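Local coordinates for protein hypothetical bacterial 6-phosphogluconolactonase (Bacteroides fragilis, PDB 3SCY) that probably hydrolyses 6-phosphogluconolactone to 6-phosphogluconate, as a putative lactonase of the seven-bladed beta-propeller family, at residues G119-V124 against S137-F142; P155-V160 against L169-L174; D73-S78 against A100-L105; K110-A115 against T123-G128; H180-N185 against L197-P202. All blocks are in the same frame, centred on the assembly; numbering follows the deposited sequence.

Interaction 1 (G119-V124 against S137-F142)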
# COMPACT_ATOMS: atom_id res chain seq x y z
N GLY A 119 -11.50 -1.41 12.98
CA GLY A 119 -11.12 -1.88 14.31
C GLY A 119 -10.27 -0.85 15.03
O GLY A 119 -10.13 -0.93 16.24
N GLY A 120 -9.64 0.07 14.27
CA GLY A 120 -8.73 1.09 14.82
C GLY A 120 -7.64 0.40 15.61
O GLY A 120 -7.42 0.69 16.79
N SER A 121 -7.02 -0.60 14.98
CA SER A 121 -6.04 -1.45 15.61
C SER A 121 -5.11 -2.01 14.55
O SER A 121 -5.34 -1.82 13.34
CB SER A 121 -6.75 -2.60 16.34
OG SER A 121 -7.51 -3.37 15.42
N ILE A 122 -4.08 -2.73 15.01
CA ILE A 122 -3.17 -3.47 14.15
C ILE A 122 -3.05 -4.88 14.72
O ILE A 122 -3.13 -5.09 15.94
CB ILE A 122 -1.79 -2.80 13.94
CG1 ILE A 122 -1.00 -2.69 15.27
CG2 ILE A 122 -1.95 -1.45 13.24
CD1 ILE A 122 0.45 -2.17 15.07
N THR A 123 -2.96 -5.85 13.82
CA THR A 123 -2.87 -7.26 14.23
C THR A 123 -1.55 -7.85 13.73
O THR A 123 -1.17 -7.65 12.58
CB THR A 123 -4.09 -8.06 13.71
OG1 THR A 123 -5.28 -7.44 14.17
CG2 THR A 123 -4.08 -9.52 14.22
N VAL A 124 -0.89 -8.64 14.59
CA VAL A 124 0.36 -9.32 14.26
C VAL A 124 0.07 -10.81 14.15
O VAL A 124 -0.57 -11.36 15.06
CB VAL A 124 1.44 -9.06 15.37
CG1 VAL A 124 2.74 -9.79 15.08
CG2 VAL A 124 1.69 -7.56 15.53
N SER A 137 -0.87 -13.20 17.17
CA SER A 137 -0.08 -13.22 18.41
C SER A 137 -0.23 -11.91 19.16
O SER A 137 0.06 -11.86 20.36
CB SER A 137 1.40 -13.48 18.14
OG SER A 137 1.86 -12.53 17.19
N ASP A 138 -0.73 -10.84 18.49
CA ASP A 138 -0.95 -9.55 19.15
C ASP A 138 -2.00 -8.75 18.41
O ASP A 138 -2.07 -8.82 17.19
CB ASP A 138 0.37 -8.76 19.20
CG ASP A 138 0.48 -7.70 20.27
OD1 ASP A 138 -0.46 -7.60 21.13
OD2 ASP A 138 1.54 -7.04 20.34
N VAL A 139 -2.85 -8.05 19.15
CA VAL A 139 -3.86 -7.11 18.63
C VAL A 139 -3.64 -5.84 19.44
O VAL A 139 -3.80 -5.86 20.67
CB VAL A 139 -5.34 -7.62 18.68
CG1 VAL A 139 -6.31 -6.57 18.11
CG2 VAL A 139 -5.50 -8.93 17.93
N ILE A 140 -3.18 -4.77 18.77
CA ILE A 140 -2.82 -3.51 19.43
C ILE A 140 -3.89 -2.49 19.14
O ILE A 140 -4.09 -2.11 17.99
CB ILE A 140 -1.39 -3.05 18.99
CG1 ILE A 140 -0.37 -4.18 19.25
CG2 ILE A 140 -0.98 -1.75 19.72
CD1 ILE A 140 0.96 -4.09 18.54
N GLU A 141 -4.63 -2.08 20.19
CA GLU A 141 -5.73 -1.12 20.06
C GLU A 141 -5.24 0.30 20.25
O GLU A 141 -4.26 0.55 20.97
CB GLU A 141 -6.83 -1.43 21.09
CG GLU A 141 -7.53 -2.76 20.86
CD GLU A 141 -8.63 -2.80 19.82
OE1 GLU A 141 -9.08 -1.73 19.34
OE2 GLU A 141 -9.09 -3.93 19.52
N PHE A 142 -5.90 1.25 19.58
CA PHE A 142 -5.57 2.66 19.70
C PHE A 142 -6.78 3.41 20.20
O PHE A 142 -7.91 2.91 20.11
CB PHE A 142 -5.09 3.24 18.35
CG PHE A 142 -3.86 2.53 17.85
CD1 PHE A 142 -2.59 2.92 18.26
CD2 PHE A 142 -3.97 1.48 16.94
CE1 PHE A 142 -1.45 2.24 17.81
CE2 PHE A 142 -2.83 0.79 16.50
CZ PHE A 142 -1.58 1.19 16.92
O HOH W 1 -9.57 1.44 18.39
O HOH W 2 -9.32 -4.56 17.09

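Interaction 2 (P155-V160 against L169-L174)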
# COMPACT_ATOMS: atom_id res chain seq x y z
N PRO A 155 -9.99 5.97 16.04
CA PRO A 155 -8.81 5.63 15.24
C PRO A 155 -9.21 4.80 14.01
O PRO A 155 -10.18 4.04 14.05
CB PRO A 155 -7.93 4.82 16.20
CG PRO A 155 -8.43 5.20 17.57
CD PRO A 155 -9.91 5.36 17.39
N HIS A 156 -8.51 5.01 12.90
CA HIS A 156 -8.70 4.26 11.66
C HIS A 156 -7.33 3.96 11.15
O HIS A 156 -6.64 4.86 10.67
CB HIS A 156 -9.54 5.07 10.66
CG HIS A 156 -10.98 5.28 11.05
ND1 HIS A 156 -11.85 4.21 11.18
CD2 HIS A 156 -11.67 6.43 11.27
CE1 HIS A 156 -13.03 4.74 11.51
NE2 HIS A 156 -12.97 6.07 11.58
N LEU A 157 -6.88 2.73 11.30
CA LEU A 157 -5.52 2.37 10.92
C LEU A 157 -5.48 1.99 9.45
O LEU A 157 -6.25 1.15 9.00
CB LEU A 157 -5.02 1.25 11.86
CG LEU A 157 -4.37 1.73 13.18
CD1 LEU A 157 -2.96 2.22 12.91
CD2 LEU A 157 -5.21 2.82 13.90
N HIS A 158 -4.62 2.67 8.68
CA HIS A 158 -4.65 2.55 7.23
C HIS A 158 -3.36 2.11 6.58
O HIS A 158 -3.37 1.84 5.37
CB HIS A 158 -5.06 3.89 6.60
CG HIS A 158 -6.01 3.74 5.45
ND1 HIS A 158 -5.79 2.83 4.43
CD2 HIS A 158 -7.17 4.40 5.21
CE1 HIS A 158 -6.84 2.92 3.63
NE2 HIS A 158 -7.67 3.88 4.04
N CYS A 159 -2.26 2.03 7.34
CA CYS A 159 -0.98 1.66 6.79
C CYS A 159 -0.09 1.18 7.89
O CYS A 159 -0.19 1.67 9.01
CB CYS A 159 -0.36 2.85 6.06
SG CYS A 159 1.07 2.44 5.02
N VAL A 160 0.73 0.17 7.61
CA VAL A 160 1.75 -0.33 8.50
C VAL A 160 3.01 -0.51 7.68
O VAL A 160 2.99 -1.19 6.64
CB VAL A 160 1.36 -1.62 9.28
CG1 VAL A 160 0.43 -1.29 10.44
CG2 VAL A 160 0.75 -2.68 8.37
N LEU A 169 8.29 -0.05 13.28
CA LEU A 169 7.06 -0.16 12.51
C LEU A 169 6.29 1.13 12.72
O LEU A 169 6.07 1.53 13.88
CB LEU A 169 6.22 -1.39 12.89
CG LEU A 169 4.96 -1.58 12.04
CD1 LEU A 169 4.78 -3.00 11.62
CD2 LEU A 169 3.72 -1.08 12.78
N LEU A 170 5.91 1.81 11.63
CA LEU A 170 5.13 3.04 11.67
C LEU A 170 3.74 2.76 11.17
O LEU A 170 3.57 2.11 10.13
CB LEU A 170 5.81 4.15 10.86
CG LEU A 170 7.24 4.50 11.29
CD1 LEU A 170 7.79 5.61 10.43
CD2 LEU A 170 7.30 4.98 12.75
N ALA A 171 2.72 3.16 11.93
CA ALA A 171 1.34 2.85 11.59
C ALA A 171 0.53 4.13 11.43
O ALA A 171 0.36 4.89 12.40
CB ALA A 171 0.75 1.96 12.66
N ASP A 172 0.01 4.36 10.20
CA ASP A 172 -0.75 5.59 9.92
C ASP A 172 -2.15 5.49 10.44
O ASP A 172 -2.86 4.53 10.12
CB ASP A 172 -0.80 5.85 8.40
CG ASP A 172 0.52 6.15 7.74
OD1 ASP A 172 1.50 6.43 8.46
OD2 ASP A 172 0.56 6.15 6.48
N ASP A 173 -2.57 6.51 11.18
CA ASP A 173 -3.89 6.54 11.77
C ASP A 173 -4.67 7.72 11.23
O ASP A 173 -4.54 8.86 11.69
CB ASP A 173 -3.78 6.57 13.28
CG ASP A 173 -5.08 6.54 14.07
OD1 ASP A 173 -6.16 6.69 13.46
OD2 ASP A 173 -5.01 6.36 15.30
N LEU A 174 -5.55 7.41 10.27
CA LEU A 174 -6.37 8.40 9.60
C LEU A 174 -7.30 9.10 10.59
O LEU A 174 -7.57 10.30 10.45
CB LEU A 174 -7.16 7.72 8.45
CG LEU A 174 -8.20 8.59 7.66
CD1 LEU A 174 -8.30 8.11 6.22
CD2 LEU A 174 -9.61 8.57 8.34

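Interaction 3 (D73-S78 against A100-L105)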
# COMPACT_ATOMS: atom_id res chain seq x y z
N ASP A 73 -17.02 -10.12 11.98
CA ASP A 73 -16.30 -11.36 12.30
C ASP A 73 -15.57 -12.04 11.13
O ASP A 73 -14.75 -12.92 11.39
CB ASP A 73 -17.28 -12.37 12.92
N GLN A 74 -15.85 -11.67 9.87
CA GLN A 74 -15.19 -12.28 8.71
C GLN A 74 -13.83 -11.60 8.43
O GLN A 74 -13.13 -12.02 7.51
CB GLN A 74 -16.08 -12.19 7.46
CG GLN A 74 -17.37 -13.01 7.51
CD GLN A 74 -18.23 -12.71 6.30
OE1 GLN A 74 -18.77 -11.60 6.12
NE2 GLN A 74 -18.37 -13.70 5.42
N ALA A 75 -13.48 -10.55 9.19
CA ALA A 75 -12.20 -9.83 8.99
C ALA A 75 -11.03 -10.78 9.21
O ALA A 75 -10.93 -11.42 10.26
CB ALA A 75 -12.10 -8.63 9.91
N ALA A 76 -10.15 -10.92 8.20
CA ALA A 76 -9.11 -11.92 8.26
C ALA A 76 -7.95 -11.63 7.33
O ALA A 76 -7.95 -10.62 6.62
CB ALA A 76 -9.73 -13.28 7.89
N VAL A 77 -6.95 -12.53 7.36
CA VAL A 77 -5.82 -12.55 6.43
C VAL A 77 -5.75 -13.94 5.84
O VAL A 77 -5.91 -14.92 6.58
CB VAL A 77 -4.49 -12.13 7.07
CG1 VAL A 77 -3.33 -12.27 6.07
CG2 VAL A 77 -4.58 -10.69 7.55
N SER A 78 -5.53 -14.03 4.53
CA SER A 78 -5.38 -15.30 3.84
C SER A 78 -3.95 -15.45 3.39
O SER A 78 -3.37 -14.47 2.92
CB SER A 78 -6.31 -15.35 2.63
OG SER A 78 -7.67 -15.23 3.01
N ALA A 100 -11.83 -5.03 12.71
CA ALA A 100 -12.62 -4.84 11.50
C ALA A 100 -11.90 -4.05 10.42
O ALA A 100 -11.12 -3.15 10.69
CB ALA A 100 -13.92 -4.16 11.84
N ASP A 101 -12.21 -4.44 9.18
CA ASP A 101 -11.75 -3.85 7.92
C ASP A 101 -10.21 -3.76 7.77
O ASP A 101 -9.67 -2.68 7.51
CB ASP A 101 -12.43 -2.50 7.64
CG ASP A 101 -13.90 -2.66 7.32
OD1 ASP A 101 -14.27 -3.65 6.66
OD2 ASP A 101 -14.69 -1.80 7.76
N PRO A 102 -9.52 -4.92 7.84
CA PRO A 102 -8.07 -4.91 7.56
C PRO A 102 -7.89 -4.40 6.14
O PRO A 102 -8.58 -4.86 5.24
CB PRO A 102 -7.65 -6.37 7.77
CG PRO A 102 -8.94 -7.16 7.49
CD PRO A 102 -10.02 -6.29 8.06
N CYS A 103 -7.03 -3.36 5.95
CA CYS A 103 -6.98 -2.70 4.64
C CYS A 103 -5.57 -2.51 4.11
O CYS A 103 -5.38 -1.92 3.04
CB CYS A 103 -7.69 -1.35 4.74
SG CYS A 103 -6.85 -0.18 5.86
N TYR A 104 -4.59 -3.00 4.85
CA TYR A 104 -3.18 -2.90 4.50
C TYR A 104 -2.44 -3.98 5.23
O TYR A 104 -2.84 -4.31 6.36
CB TYR A 104 -2.58 -1.53 4.88
CG TYR A 104 -1.32 -1.17 4.12
CD1 TYR A 104 -0.06 -1.59 4.56
CD2 TYR A 104 -1.37 -0.33 3.02
CE1 TYR A 104 1.11 -1.24 3.88
CE2 TYR A 104 -0.20 0.06 2.35
CZ TYR A 104 1.03 -0.41 2.77
OH TYR A 104 2.17 0.02 2.13
N LEU A 105 -1.34 -4.48 4.68
CA LEU A 105 -0.55 -5.43 5.46
C LEU A 105 0.92 -5.34 5.05
O LEU A 105 1.26 -4.83 3.96
CB LEU A 105 -1.12 -6.88 5.42
CG LEU A 105 -0.93 -7.75 4.17
CD1 LEU A 105 -1.62 -9.09 4.37
CD2 LEU A 105 -1.50 -7.11 2.89

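Interaction 4 (K110-A115 against T123-G128)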
# COMPACT_ATOMS: atom_id res chain seq x y z
N LYS A 110 8.94 -13.00 9.06
CA LYS A 110 8.68 -13.74 10.30
C LYS A 110 7.28 -13.47 10.83
O LYS A 110 6.72 -14.30 11.53
CB LYS A 110 9.71 -13.39 11.38
CG LYS A 110 11.13 -13.80 11.02
CD LYS A 110 12.11 -13.36 12.09
CE LYS A 110 13.51 -13.88 11.83
NZ LYS A 110 14.13 -13.21 10.66
N ASN A 111 6.71 -12.31 10.52
CA ASN A 111 5.39 -11.89 10.94
C ASN A 111 4.73 -11.10 9.86
O ASN A 111 5.40 -10.42 9.08
CB ASN A 111 5.49 -10.97 12.18
CG ASN A 111 6.11 -11.67 13.36
OD1 ASN A 111 5.43 -12.40 14.07
ND2 ASN A 111 7.42 -11.49 13.57
N ILE A 112 3.40 -11.14 9.87
CA ILE A 112 2.52 -10.30 9.06
C ILE A 112 1.89 -9.30 10.01
O ILE A 112 1.47 -9.71 11.11
CB ILE A 112 1.41 -11.15 8.35
CG1 ILE A 112 1.98 -12.06 7.26
CG2 ILE A 112 0.21 -10.25 7.83
CD1 ILE A 112 2.53 -11.36 5.98
N VAL A 113 1.76 -8.02 9.58
CA VAL A 113 1.06 -7.03 10.39
C VAL A 113 -0.04 -6.42 9.52
O VAL A 113 0.24 -6.09 8.38
CB VAL A 113 2.01 -5.91 10.95
CG1 VAL A 113 1.25 -4.98 11.88
CG2 VAL A 113 3.21 -6.51 11.67
N THR A 114 -1.26 -6.28 10.05
CA THR A 114 -2.35 -5.61 9.35
C THR A 114 -2.67 -4.26 9.96
O THR A 114 -2.57 -4.08 11.18
CB THR A 114 -3.65 -6.46 9.35
OG1 THR A 114 -4.14 -6.60 10.67
CG2 THR A 114 -3.47 -7.80 8.70
N ALA A 115 -3.25 -3.38 9.13
CA ALA A 115 -3.85 -2.12 9.56
C ALA A 115 -5.35 -2.33 9.51
O ALA A 115 -5.91 -2.53 8.42
CB ALA A 115 -3.42 -0.98 8.66
N THR A 123 -2.96 -5.85 13.82
CA THR A 123 -2.87 -7.26 14.23
C THR A 123 -1.55 -7.85 13.73
O THR A 123 -1.17 -7.65 12.58
CB THR A 123 -4.09 -8.06 13.71
OG1 THR A 123 -5.28 -7.44 14.17
CG2 THR A 123 -4.08 -9.52 14.22
N VAL A 124 -0.89 -8.64 14.59
CA VAL A 124 0.36 -9.32 14.26
C VAL A 124 0.07 -10.81 14.15
O VAL A 124 -0.57 -11.36 15.06
CB VAL A 124 1.44 -9.06 15.37
CG1 VAL A 124 2.74 -9.79 15.08
CG2 VAL A 124 1.69 -7.56 15.53
N PHE A 125 0.58 -11.45 13.07
CA PHE A 125 0.49 -12.89 12.90
C PHE A 125 1.87 -13.46 12.67
O PHE A 125 2.51 -13.06 11.70
CB PHE A 125 -0.39 -13.29 11.68
CG PHE A 125 -1.79 -12.76 11.62
CD1 PHE A 125 -2.05 -11.50 11.09
CD2 PHE A 125 -2.87 -13.54 12.03
CE1 PHE A 125 -3.35 -11.02 10.99
CE2 PHE A 125 -4.16 -13.04 11.97
CZ PHE A 125 -4.40 -11.78 11.44
N PRO A 126 2.32 -14.46 13.46
CA PRO A 126 3.58 -15.12 13.12
C PRO A 126 3.38 -15.94 11.84
O PRO A 126 2.29 -16.47 11.60
CB PRO A 126 3.85 -16.06 14.31
CG PRO A 126 2.88 -15.61 15.41
CD PRO A 126 1.69 -15.06 14.65
N ILE A 127 4.43 -16.07 11.05
CA ILE A 127 4.40 -16.89 9.83
C ILE A 127 5.03 -18.23 10.18
O ILE A 127 6.13 -18.27 10.73
CB ILE A 127 5.14 -16.22 8.65
CG1 ILE A 127 4.46 -14.88 8.27
CG2 ILE A 127 5.14 -17.17 7.43
CD1 ILE A 127 5.27 -13.99 7.32
N GLY A 128 4.33 -19.32 9.86
CA GLY A 128 4.87 -20.65 10.15
C GLY A 128 5.98 -21.04 9.18
O GLY A 128 6.22 -20.36 8.18
O HOH W 3 7.79 -16.69 12.22

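Interaction 5 (H180-N185 against L197-P202)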
# COMPACT_ATOMS: atom_id res chain seq x y z
N HIS A 180 1.72 6.18 14.50
CA HIS A 180 2.13 5.44 15.69
C HIS A 180 3.47 4.75 15.44
O HIS A 180 3.72 4.26 14.34
CB HIS A 180 1.05 4.43 16.09
CG HIS A 180 -0.27 5.08 16.34
ND1 HIS A 180 -0.55 5.73 17.54
CD2 HIS A 180 -1.36 5.13 15.54
CE1 HIS A 180 -1.79 6.18 17.41
NE2 HIS A 180 -2.33 5.84 16.24
N LYS A 181 4.35 4.75 16.46
CA LYS A 181 5.69 4.17 16.34
C LYS A 181 5.88 2.97 17.28
O LYS A 181 5.57 3.05 18.48
CB LYS A 181 6.74 5.25 16.66
CG LYS A 181 8.18 4.77 16.50
CD LYS A 181 9.20 5.83 16.93
CE LYS A 181 10.57 5.21 17.10
NZ LYS A 181 11.57 6.25 17.46
N PHE A 182 6.43 1.88 16.73
CA PHE A 182 6.76 0.68 17.48
C PHE A 182 8.17 0.25 17.19
O PHE A 182 8.67 0.40 16.07
CB PHE A 182 5.81 -0.47 17.12
CG PHE A 182 4.37 -0.18 17.46
CD1 PHE A 182 3.54 0.49 16.57
CD2 PHE A 182 3.85 -0.56 18.70
CE1 PHE A 182 2.21 0.77 16.90
CE2 PHE A 182 2.53 -0.26 19.04
CZ PHE A 182 1.72 0.41 18.14
N ASN A 183 8.81 -0.28 18.22
CA ASN A 183 10.10 -0.91 18.09
C ASN A 183 9.86 -2.33 17.62
O ASN A 183 8.95 -3.00 18.13
CB ASN A 183 10.82 -0.93 19.46
CG ASN A 183 11.12 0.41 20.06
OD1 ASN A 183 11.29 1.41 19.38
ND2 ASN A 183 11.13 0.47 21.39
N ILE A 184 10.65 -2.80 16.66
CA ILE A 184 10.55 -4.18 16.18
C ILE A 184 11.57 -5.08 16.86
O ILE A 184 12.73 -4.69 17.04
CB ILE A 184 10.77 -4.19 14.65
CG1 ILE A 184 9.45 -3.82 13.93
CG2 ILE A 184 11.40 -5.51 14.15
CD1 ILE A 184 9.62 -3.66 12.40
N ASN A 185 11.11 -6.27 17.29
CA ASN A 185 11.96 -7.33 17.80
C ASN A 185 12.25 -8.22 16.59
O ASN A 185 11.38 -8.98 16.16
CB ASN A 185 11.31 -8.09 18.94
CG ASN A 185 12.07 -9.33 19.29
OD1 ASN A 185 13.15 -9.59 18.77
ND2 ASN A 185 11.57 -10.10 20.24
N LEU A 197 6.17 -6.40 18.50
CA LEU A 197 6.13 -4.94 18.61
C LEU A 197 5.99 -4.44 20.02
O LEU A 197 5.21 -4.98 20.79
CB LEU A 197 4.94 -4.40 17.81
CG LEU A 197 4.88 -4.77 16.32
CD1 LEU A 197 3.59 -4.24 15.67
CD2 LEU A 197 6.13 -4.31 15.59
N THR A 198 6.71 -3.36 20.33
CA THR A 198 6.61 -2.65 21.60
C THR A 198 6.49 -1.17 21.28
O THR A 198 7.09 -0.71 20.31
CB THR A 198 7.81 -2.94 22.50
OG1 THR A 198 9.01 -2.69 21.77
CG2 THR A 198 7.82 -4.38 23.01
N LYS A 199 5.74 -0.40 22.10
CA LYS A 199 5.57 1.03 21.80
C LYS A 199 6.93 1.75 21.83
O LYS A 199 7.77 1.45 22.67
CB LYS A 199 4.55 1.66 22.76
CG LYS A 199 3.13 1.17 22.47
CD LYS A 199 2.09 1.92 23.28
CE LYS A 199 0.69 1.55 22.87
NZ LYS A 199 -0.32 2.27 23.69
N GLY A 200 7.16 2.63 20.86
CA GLY A 200 8.45 3.30 20.77
C GLY A 200 8.51 4.65 21.43
O GLY A 200 7.57 5.06 22.12
N THR A 201 9.63 5.36 21.20
CA THR A 201 9.85 6.72 21.69
C THR A 201 10.05 7.67 20.51
O THR A 201 11.07 7.55 19.83
CB THR A 201 11.05 6.81 22.64
OG1 THR A 201 10.84 5.93 23.71
CG2 THR A 201 11.25 8.23 23.16
N PRO A 202 9.14 8.63 20.27
CA PRO A 202 7.85 8.84 20.94
C PRO A 202 6.87 7.75 20.51
O PRO A 202 7.13 6.99 19.57
CB PRO A 202 7.43 10.22 20.45
CG PRO A 202 8.00 10.30 19.08
CD PRO A 202 9.31 9.57 19.14
O HOH W 4 11.82 3.91 20.05
O HOH W 5 9.85 -4.96 20.26
O HOH W 6 11.33 2.81 23.45

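Interaction 1 (G119-V124 against S137-F142)
I122 and I140 face each other in an antiparallel pair that joins the last two strands of one beta-propeller blade. Strand 138-141 forms the outer margin of this four-stranded blade, and 121-126 lies next to it.

Backbone hydrogen bonds do most of the joining. I122 and I140 bond in both directions, I140 N to I122 O at 2.8 Å. V124 N bonds to D138 O at 2.9 Å. V124 O takes S137 N at 2.8 Å and D138 N only weakly, so S137 and D138 share one partner in a classic beta bulge. At the other end F142 N reaches G120 O at 3.2 Å. G120 and S121 together face N116 in a G1 bulge, and the positive phi of G120 suits it.

Most apolar contacts lie on the face of I122 and I140. These two side chains run side by side, with I122 CG1 3.8 Å from I140 CB. The F142 ring turns an edge to the other strand. G120 O lies at this edge, in the ring plane. Outside these segments the ring stacks with H180. The other face carries T123 and V139, which touch methyl to methyl.

Polar side chains meet through water on the side of S121 and E141. S121 OG sits between its own backbone N and carbonyl carbon (chi1 60°) and also bonds to N116. One water links on to E141 OE2 and accepts from S121 OG at 2.7 Å.

Interaction 2 (P155-V160 against L169-L174)
D173 reaches across to H156 and P155 where the two innermost strands of a beta-propeller blade, 157-162 and 168-173, form an antiparallel hairpin.

From the root outward, D173 CB passes the methyl L157 CD2 first. With CG anti to the backbone N (chi1 -177°), D173 CG comes 3.7 Å from L157 CD2. OD1 then accepts the backbone N-H of H156 at 2.9 Å. That donor stands about 40° out of the carboxylate plane. OD1 also lies near P155 CA. OD2 comes to 3.4 Å from P155 CB. Outside the hairpin OD2 is held by T176 OG1 and H180 NE2. Both oxygens of this buried carboxylate therefore have partners, which would fix its rotation.

The backbone adds H158 N to D172 O and L174 N to H156 O, the latter at 2.8 Å. H158 has a psi of -8°, far from extended. L157 and V160 thus fall on one face of the sheet. There L157 CD1 meets A171 CB at 3.7 Å, and V160 CG1 meets the same methyl. The buried C159 N has no partner in the model.

Where strand 157-162 begins and 168-173 ends, two histidines lie near L174. H156 ND1 bonds to Y117 O and its ring stacks on Y117. H158 NE2 bonds to an unidentified molecule, probably from the crystallisation liquor, though such molecules often mark pockets. The two methyls of L174 divide between these rings: CD2 approaches H156 CD2 at 4.2 Å, while CD1 lies 4.0 Å from H158 CD2.

Interaction 3 (D73-S78 against A100-L105)
The puckered ring of P102 meets A75 and A76, and it is the only ring that touches across this contact. Two ring atoms do the touching. P102 CD lies 3.6 Å from A75 CB, and P102 CG lies 3.7 Å from A76 O, over the backbone of A76. Elsewhere the P102 ring touches V67 and N116. The Y104 ring packs outside the contact, stacked with Y54 and edge to face with H215.

Two successive propeller blades pack here. Segment 73-78 leads into the third strand of one blade, and segment 100-105 enters the innermost strand of the next. Their touching parts run nearly the same way, 20° apart, but they belong to different sheets and share no hydrogen bond.

A75 points its methyl toward the other segment, and this methyl also comes to 4.1 Å from A100 CA. Further along, V77 and L105 meet through one methyl each. Anti to the backbone N (chi1 176°), V77 CG1 meets L105 CD1 at 4.0 Å.

The polar groups look elsewhere. A75 pairs with T97 through its backbone, A100 pairs with G119, and D101 OD2 bonds to S118 OG. The buried surface is small, 196 Å². Contact between the segments thus rests mainly on a few carbon atoms, with the carbonyl A76 O beside the proline ring. The proline nitrogen carries no hydrogen to donate. Cohesion here is therefore van der Waals and hydrophobic, with little directional demand.

Interaction 4 (K110-A115 against T123-G128)
F125 turns one edge of its ring to I112 and T114. F125 CE1 meets T114 CG2 at 4.0 Å, and I112 O lies near the ring plane at that same edge. I112 CG2 is a little farther, 4.2 Å from F125 CD1. On its other side I112 meets I127, with I112 CG1 3.8 Å from I127 CD1, so I112 fits between F125 and I127.

T114 and T123 lie side by side and point the same way. T114 OG1 sits between its backbone N and carbonyl carbon (chi1 65°), 3.4 Å from T123 CB. It also takes a weak bond from T123 N, but its stronger partner is N116 OD1. On the opposite face N111 OD1 comes to 3.4 Å from P126 CA, while N111 ND2 bonds to A188 O.

The backbones form a regular antiparallel ladder. I112 and F125 bond both ways, each at 2.8 Å. A water joins K110 O to I127 O beyond the last rung.

This hairpin is the middle of a propeller blade, between strands 102-107 and 138-141. V77 of strand 76-83 touches T114 and F125, Y65 of strand 63-68 touches I112 and I127, and F196 touches N111 and V113 on the other face.

Interaction 5 (H180-N185 against L197-P202)
F182 lies beside K199, and its ring overlaps the start of the lysine chain: F182 CE2 is 3.8 Å from K199 CG. Nearer the backbone F182 CB meets L197 CB at 4.1 Å. I184 and L197 also run side by side, with I184 CG1 3.7 Å from L197 CD2.

K181 reaches the far end of the other segment. Its CG is anti to the backbone N (chi1 -177°) and the chain beyond stays extended. The chain passes P202 O, and NZ donates to T201 O at 2.7 Å. NZ stands about 47° out of the plane of that carbonyl. It also bonds to G243 O, and the ammonium makes a cation-pi contact with Y168.

These are the third and outermost strands of an antiparallel propeller blade. Their axes in these short segments stand at 129°, well twisted from antiparallel. N183 and T198 bond both ways through their backbones, and G200 N bonds to K181 O. The outer chain then turns a corner at T201 and P202, where the peptide before P202 is cis. The nearest atom of the T201 side chain is about 4 Å from a bound magnesium ion.

Waters bridge N183 to T201. One water donates to N183 OD1 at 2.6 Å and accepts from T201 N. A second accepts from N183 ND2 and bonds to T201 OG1. N183 CB lies 3.4 Å from T198 OG1.

Overall arrangement
Interactions 1 and 4 belong to one blade and share T123 and V124 on strand 121-126. Interactions 2 and 5 belong to the next blade, whose strands 168-173 and 178-184 are neighbours. Interaction 3 differs: it packs two blades together by van der Waals contacts without hydrogen bonds, while the other four are hydrogen-bonded ladders. Interaction 2 lies nearest the propeller centre and is wholly buried, with a carboxylate and histidines inside. Interaction 4 is mostly buried and mixes isoleucine and phenylalanine contacts with threonine and asparagine. Interactions 1 and 5 are only partly buried; they have bridging waters, as does the end of interaction 4. F142 touches F182, and I122 touches L197, across the interface between the two blades.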